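The same site in two structures of uncharacterized protein from Pyrococcus furiosus, which probably removes an acetyl group from N,N'-diacetylchitobiose, as a metal-binding deacetylase of carbohydrate esterase family 14: PDB 4XLZ (chain A, 1.51 Å), residues E38-D43 and P149-T154, and PDB 4XM2 (chain B, 2.30 Å), residues E38-D43 and P149-T154. Both blocks share one frame: the second was fitted to the first on N, CA, C and O of the twelve residues, RMSD 0.15 Å. Numbering follows each deposited sequence.

Structure 1 (4XLZ). With CD (cadmium ion), chain C.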
loop_
_atom_site.group_PDB
_atom_site.type_symbol
_atom_site.label_atom_id
_atom_site.label_comp_id
_atom_site.label_asym_id
_atom_site.label_seq_id
_atom_site.Cartn_x
_atom_site.Cartn_y
_atom_site.Cartn_z
ATOM N N GLU A 38 14.073 -17.335 -10.733
ATOM C CA GLU A 38 13.166 -18.341 -10.105
ATOM C C GLU A 38 12.407 -17.706 -8.996
ATOM O O GLU A 38 12.944 -17.000 -8.150
ATOM C CB GLU A 38 13.886 -19.615 -9.564
ATOM C CG GLU A 38 15.112 -19.242 -8.666
ATOM C CD GLU A 38 15.864 -20.486 -8.174
ATOM O OE1 GLU A 38 15.509 -21.590 -8.581
ATOM O OE2 GLU A 38 16.731 -20.354 -7.240
ATOM N N PRO A 39 11.155 -18.077 -8.866
ATOM C CA PRO A 39 10.357 -17.550 -7.723
ATOM C C PRO A 39 10.801 -18.071 -6.381
ATOM O O PRO A 39 10.897 -17.295 -5.410
ATOM C CB PRO A 39 8.887 -18.039 -8.049
ATOM C CG PRO A 39 8.829 -18.176 -9.559
ATOM C CD PRO A 39 10.330 -18.662 -9.980
ATOM N N HIS A 40 11.117 -19.429 -6.344
ATOM C CA HIS A 40 11.536 -20.079 -5.093
ATOM C C HIS A 40 12.783 -20.913 -5.411
ATOM O O HIS A 40 13.052 -21.198 -6.562
ATOM C CB HIS A 40 10.403 -21.100 -4.683
ATOM C CG HIS A 40 9.085 -20.427 -4.556
ATOM N ND1 HIS A 40 8.031 -20.803 -5.392
ATOM C CD2 HIS A 40 8.617 -19.522 -3.661
ATOM C CE1 HIS A 40 6.961 -20.085 -5.025
ATOM N NE2 HIS A 40 7.286 -19.306 -3.981
ATOM N N PRO A 41 13.512 -21.249 -4.314
ATOM C CA PRO A 41 14.680 -22.153 -4.512
ATOM C C PRO A 41 14.080 -23.553 -5.046
ATOM O O PRO A 41 13.130 -24.102 -4.502
ATOM C CB PRO A 41 15.168 -22.392 -3.060
ATOM C CG PRO A 41 14.692 -21.149 -2.304
ATOM C CD PRO A 41 13.290 -20.928 -2.908
ATOM N N ASP A 42 14.596 -23.894 -6.168
ATOM C CA ASP A 42 14.305 -25.119 -6.924
ATOM C C ASP A 42 13.578 -24.903 -8.197
ATOM O O ASP A 42 13.571 -25.767 -9.042
ATOM C CB ASP A 42 13.683 -26.283 -6.143
ATOM C CG ASP A 42 12.164 -26.135 -5.822
ATOM O OD1 ASP A 42 11.435 -25.387 -6.520
ATOM O OD2 ASP A 42 11.644 -26.843 -4.876
ATOM N N ASP A 43 13.059 -23.659 -8.425
ATOM C CA ASP A 43 12.342 -23.582 -9.688
ATOM C C ASP A 43 13.182 -23.561 -10.976
ATOM O O ASP A 43 12.731 -24.019 -12.027
ATOM C CB ASP A 43 11.453 -22.225 -9.748
ATOM C CG ASP A 43 10.241 -22.314 -8.909
ATOM O OD1 ASP A 43 9.426 -23.325 -9.134
ATOM O OD2 ASP A 43 10.014 -21.540 -7.954
ATOM N N PRO A 149 0.813 -16.702 -6.556
ATOM C CA PRO A 149 1.067 -15.245 -6.936
ATOM C C PRO A 149 2.589 -15.018 -7.065
ATOM O O PRO A 149 3.019 -14.204 -7.881
ATOM C CB PRO A 149 0.527 -14.454 -5.738
ATOM C CG PRO A 149 0.462 -15.433 -4.570
ATOM C CD PRO A 149 0.095 -16.809 -5.258
ATOM N N ASP A 150 3.453 -15.779 -6.307
ATOM C CA ASP A 150 4.890 -15.516 -6.476
ATOM C C ASP A 150 5.296 -15.900 -7.902
ATOM O O ASP A 150 6.253 -15.351 -8.450
ATOM C CB ASP A 150 5.752 -16.401 -5.514
ATOM C CG ASP A 150 5.613 -16.046 -4.053
ATOM O OD1 ASP A 150 6.042 -16.847 -3.183
ATOM O OD2 ASP A 150 5.067 -14.957 -3.652
ATOM N N HIS A 151 4.714 -16.972 -8.482
ATOM C CA HIS A 151 5.113 -17.328 -9.847
ATOM C C HIS A 151 4.615 -16.301 -10.875
ATOM O O HIS A 151 5.403 -15.898 -11.739
ATOM C CB HIS A 151 4.485 -18.730 -10.153
ATOM C CG HIS A 151 5.367 -19.841 -9.647
ATOM N ND1 HIS A 151 5.780 -20.847 -10.488
ATOM C CD2 HIS A 151 5.996 -19.986 -8.450
ATOM C CE1 HIS A 151 6.616 -21.654 -9.766
ATOM N NE2 HIS A 151 6.691 -21.198 -8.526
ATOM N N ARG A 152 3.328 -15.889 -10.781
ATOM C CA ARG A 152 2.819 -14.932 -11.773
ATOM C C ARG A 152 3.637 -13.593 -11.644
ATOM O O ARG A 152 4.064 -13.058 -12.675
ATOM C CB ARG A 152 1.366 -14.600 -11.448
ATOM C CG ARG A 152 0.422 -15.804 -11.639
ATOM C CD ARG A 152 -1.032 -15.342 -11.468
ATOM N NE ARG A 152 -1.353 -14.879 -10.114
ATOM C CZ ARG A 152 -2.096 -15.471 -9.234
ATOM N NH1 ARG A 152 -2.564 -16.733 -9.450
ATOM N NH2 ARG A 152 -2.336 -14.901 -8.074
ATOM N N ARG A 153 3.841 -13.184 -10.413
ATOM C CA ARG A 153 4.574 -11.913 -10.239
ATOM C C ARG A 153 6.033 -12.007 -10.727
ATOM O O ARG A 153 6.534 -11.019 -11.329
ATOM C CB ARG A 153 4.512 -11.451 -8.808
ATOM C CG ARG A 153 3.044 -11.041 -8.409
ATOM C CD ARG A 153 2.910 -10.801 -6.931
ATOM N NE ARG A 153 1.560 -10.311 -6.713
ATOM C CZ ARG A 153 1.237 -9.611 -5.658
ATOM N NH1 ARG A 153 2.092 -9.402 -4.594
ATOM N NH2 ARG A 153 -0.057 -9.069 -5.629
ATOM N N THR A 154 6.712 -13.166 -10.485
ATOM C CA THR A 154 8.054 -13.232 -11.009
ATOM C C THR A 154 8.083 -13.065 -12.492
ATOM O O THR A 154 8.995 -12.390 -13.068
ATOM C CB THR A 154 8.641 -14.613 -10.566
ATOM O OG1 THR A 154 8.761 -14.654 -9.155
ATOM C CG2 THR A 154 10.072 -14.773 -11.168
HETATM CD CD CD C . 8.033 -22.383 -7.095
HETATM O O HOH W 1 6.028 -23.405 -5.824
#

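Structure 2 (4XM2). With ZN (zinc ion), chain D.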
loop_
_atom_site.group_PDB
_atom_site.type_symbol
_atom_site.label_atom_id
_atom_site.label_comp_id
_atom_site.label_asym_id
_atom_site.label_seq_id
_atom_site.Cartn_x
_atom_site.Cartn_y
_atom_site.Cartn_z
ATOM N N GLU B 38 14.181 -17.182 -10.731
ATOM C CA GLU B 38 13.271 -18.166 -10.173
ATOM C C GLU B 38 12.443 -17.599 -9.032
ATOM O O GLU B 38 12.941 -16.756 -8.272
ATOM C CB GLU B 38 13.976 -19.469 -9.722
ATOM C CG GLU B 38 15.120 -19.275 -8.765
ATOM C CD GLU B 38 15.716 -20.585 -8.277
ATOM O OE1 GLU B 38 15.390 -21.647 -8.845
ATOM O OE2 GLU B 38 16.508 -20.557 -7.309
ATOM N N PRO B 39 11.175 -18.031 -8.905
ATOM C CA PRO B 39 10.311 -17.553 -7.765
ATOM C C PRO B 39 10.726 -18.114 -6.413
ATOM O O PRO B 39 10.653 -17.406 -5.405
ATOM C CB PRO B 39 8.927 -18.062 -8.125
ATOM C CG PRO B 39 9.011 -18.385 -9.660
ATOM C CD PRO B 39 10.410 -18.750 -9.946
ATOM N N HIS B 40 11.146 -19.384 -6.391
ATOM C CA HIS B 40 11.568 -20.062 -5.153
ATOM C C HIS B 40 12.857 -20.818 -5.424
ATOM O O HIS B 40 13.185 -21.035 -6.573
ATOM C CB HIS B 40 10.512 -21.081 -4.687
ATOM C CG HIS B 40 9.166 -20.482 -4.473
ATOM N ND1 HIS B 40 8.123 -20.682 -5.349
ATOM C CD2 HIS B 40 8.715 -19.604 -3.536
ATOM C CE1 HIS B 40 7.069 -19.989 -4.932
ATOM N NE2 HIS B 40 7.411 -19.316 -3.843
ATOM N N PRO B 41 13.562 -21.234 -4.361
ATOM C CA PRO B 41 14.625 -22.238 -4.458
ATOM C C PRO B 41 14.086 -23.547 -4.993
ATOM O O PRO B 41 13.257 -24.196 -4.316
ATOM C CB PRO B 41 15.064 -22.462 -2.999
ATOM C CG PRO B 41 14.577 -21.204 -2.253
ATOM C CD PRO B 41 13.328 -20.795 -2.978
ATOM N N ASP B 42 14.567 -23.928 -6.179
ATOM C CA ASP B 42 14.167 -25.149 -6.879
ATOM C C ASP B 42 13.468 -24.925 -8.205
ATOM O O ASP B 42 13.353 -25.868 -8.983
ATOM C CB ASP B 42 13.420 -26.181 -5.984
ATOM C CG ASP B 42 11.870 -25.904 -5.840
ATOM O OD1 ASP B 42 11.297 -25.086 -6.588
ATOM O OD2 ASP B 42 11.232 -26.552 -4.955
ATOM N N ASP B 43 13.051 -23.700 -8.528
ATOM C CA ASP B 43 12.320 -23.558 -9.806
ATOM C C ASP B 43 13.167 -23.612 -11.051
ATOM O O ASP B 43 12.777 -24.274 -12.010
ATOM C CB ASP B 43 11.370 -22.364 -9.853
ATOM C CG ASP B 43 10.241 -22.537 -8.913
ATOM O OD1 ASP B 43 9.404 -23.424 -9.164
ATOM O OD2 ASP B 43 10.222 -21.803 -7.901
ATOM N N PRO B 149 0.826 -16.755 -6.596
ATOM C CA PRO B 149 1.080 -15.340 -6.936
ATOM C C PRO B 149 2.546 -15.024 -7.152
ATOM O O PRO B 149 2.838 -14.239 -8.047
ATOM C CB PRO B 149 0.541 -14.552 -5.723
ATOM C CG PRO B 149 0.492 -15.528 -4.644
ATOM C CD PRO B 149 0.134 -16.853 -5.304
ATOM N N ASP B 150 3.435 -15.604 -6.332
ATOM C CA ASP B 150 4.891 -15.438 -6.463
ATOM C C ASP B 150 5.373 -15.823 -7.870
ATOM O O ASP B 150 6.338 -15.238 -8.370
ATOM C CB ASP B 150 5.672 -16.360 -5.484
ATOM C CG ASP B 150 5.575 -15.942 -3.990
ATOM O OD1 ASP B 150 5.161 -14.821 -3.678
ATOM O OD2 ASP B 150 5.949 -16.768 -3.090
ATOM N N HIS B 151 4.704 -16.794 -8.507
ATOM C CA HIS B 151 5.083 -17.255 -9.850
ATOM C C HIS B 151 4.607 -16.285 -10.876
ATOM O O HIS B 151 5.364 -15.783 -11.699
ATOM C CB HIS B 151 4.494 -18.659 -10.158
ATOM C CG HIS B 151 5.370 -19.769 -9.702
ATOM N ND1 HIS B 151 5.910 -20.697 -10.583
ATOM C CD2 HIS B 151 5.881 -20.060 -8.472
ATOM C CE1 HIS B 151 6.690 -21.516 -9.903
ATOM N NE2 HIS B 151 6.679 -21.170 -8.628
ATOM N N ARG B 152 3.328 -16.002 -10.836
ATOM C CA ARG B 152 2.802 -14.988 -11.734
ATOM C C ARG B 152 3.706 -13.745 -11.561
ATOM O O ARG B 152 4.166 -13.187 -12.514
ATOM C CB ARG B 152 1.334 -14.662 -11.381
ATOM C CG ARG B 152 0.416 -15.858 -11.390
ATOM C CD ARG B 152 -1.098 -15.380 -11.418
ATOM N NE ARG B 152 -1.467 -14.828 -10.124
ATOM C CZ ARG B 152 -2.075 -15.481 -9.145
ATOM N NH1 ARG B 152 -2.432 -16.749 -9.284
ATOM N NH2 ARG B 152 -2.369 -14.838 -8.031
ATOM N N ARG B 153 4.002 -13.342 -10.343
ATOM C CA ARG B 153 4.604 -12.030 -10.193
ATOM C C ARG B 153 6.039 -12.033 -10.690
ATOM O O ARG B 153 6.479 -11.073 -11.283
ATOM C CB ARG B 153 4.461 -11.527 -8.770
ATOM C CG ARG B 153 3.017 -11.075 -8.483
ATOM C CD ARG B 153 2.750 -11.049 -6.994
ATOM N NE ARG B 153 1.561 -10.263 -6.775
ATOM C CZ ARG B 153 1.219 -9.694 -5.608
ATOM N NH1 ARG B 153 2.011 -9.755 -4.503
ATOM N NH2 ARG B 153 0.080 -9.012 -5.564
ATOM N N THR B 154 6.729 -13.159 -10.491
ATOM C CA THR B 154 8.095 -13.289 -10.977
ATOM C C THR B 154 8.141 -13.116 -12.468
ATOM O O THR B 154 8.923 -12.338 -12.953
ATOM C CB THR B 154 8.731 -14.586 -10.582
ATOM O OG1 THR B 154 8.822 -14.617 -9.164
ATOM C CG2 THR B 154 10.175 -14.626 -11.131
HETATM ZN ZN ZN D . 8.026 -22.085 -7.015
HETATM O O HOH W 2 8.846 -24.141 -6.213
HETATM O O HOH W 3 6.697 -23.347 -5.965
#

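Structure 1 (4XLZ)
The metal site joins His40 and Asp43 of the His-Pro-Asp-Asp motif, in the loop after the central parallel strand 33-38, to His151 near the start of helix 149-164. Cadmium lies 2.3 Å from His40 ND1 and 2.3 Å from His151 NE2. Asp43 turns its carboxylate to the ion, OD2 at 2.3 Å and OD1 at 2.6 Å; OD1 is also hydrogen-bonded to Tyr191. Water 1, 2.6 Å from cadmium, and two atoms outside the segments complete the sphere. His40 CG lies anti to the carbonyl carbon (chi1 -56°), which presents the far ring nitrogen to the helix: NE2 donates to the anti lone pair of Asp150 OD1 (2.9 Å, 150°), an oxygen that Thr112 N also meets. Pro39 CG makes a CH-pi contact over the His151 face, 3.7 Å from its centroid.

Structure 2 (4XM2)
A metal site built on the His-Pro-Asp-Asp motif joins His40 and Asp43 to His151 round a zinc ion. The ion lies 2.2 Å from His40 ND1 and 2.3 Å from His151 NE2. Asp43 turns its carboxylate to the ion, OD2 at 2.4 Å and OD1 at 2.9 Å; OD1 is also hydrogen-bonded to Tyr191. Two waters are also bound: water 3 at 2.1 Å from zinc and water 2 at 2.4 Å from it. Water 2 also donates to Asp43 OD1 and to Asp42 OD1, which links Asp42, itself not a ligand, to the ion through the water. His40 CG lies anti to the carbonyl carbon (chi1 -57°), which presents the far ring nitrogen to the helix: NE2 donates to the anti lone pair of Asp150 OD2 (3.0 Å, 149°), an oxygen that Thr112 N also meets. Pro39 CG makes a CH-pi contact over the His151 face, 3.7 Å from its centroid.

Structure 1 against structure 2
The sequences are identical here, so the principal difference is the bound metal: cadmium in structure 1, crystallised in the presence of cadmium, and zinc in structure 2, from crystals without it. Both ions stand at the same site, so neither structure is empty there. Each ion touches the same three residues, His40(A), Asp43(A) and His151(A) or His40(B), Asp43(B) and His151(B), and these side chains keep their place within the error, so no detectable rearrangement of the protein ligands accompanies the different metal. Water 1 beside cadmium and water 3 beside zinc occupy the same place.

Water 2 is modelled in structure 2 only, between zinc, Asp42(B) OD1 and Asp43(B) OD1; given the resolutions of 1.51 and 2.30 Å, its presence in one model may reflect modelling as much as the metal. Asp42(A) and Asp42(B) coincide within the error, so the carboxylate does not move measurably with it.

At the far ring nitrogen, the bond from His40(A) NE2 to the Asp150(A) carboxylate, 2.9 Å to OD1, recurs as 3.0 Å from His40(B) NE2 to Asp150(B) OD2. His40(A) N to Asp43(A) OD2 and Thr154(A) OG1 to Asp150(A) O recur as His40(B) N to Asp43(B) OD2 and Thr154(B) OG1 to Asp150(B) O.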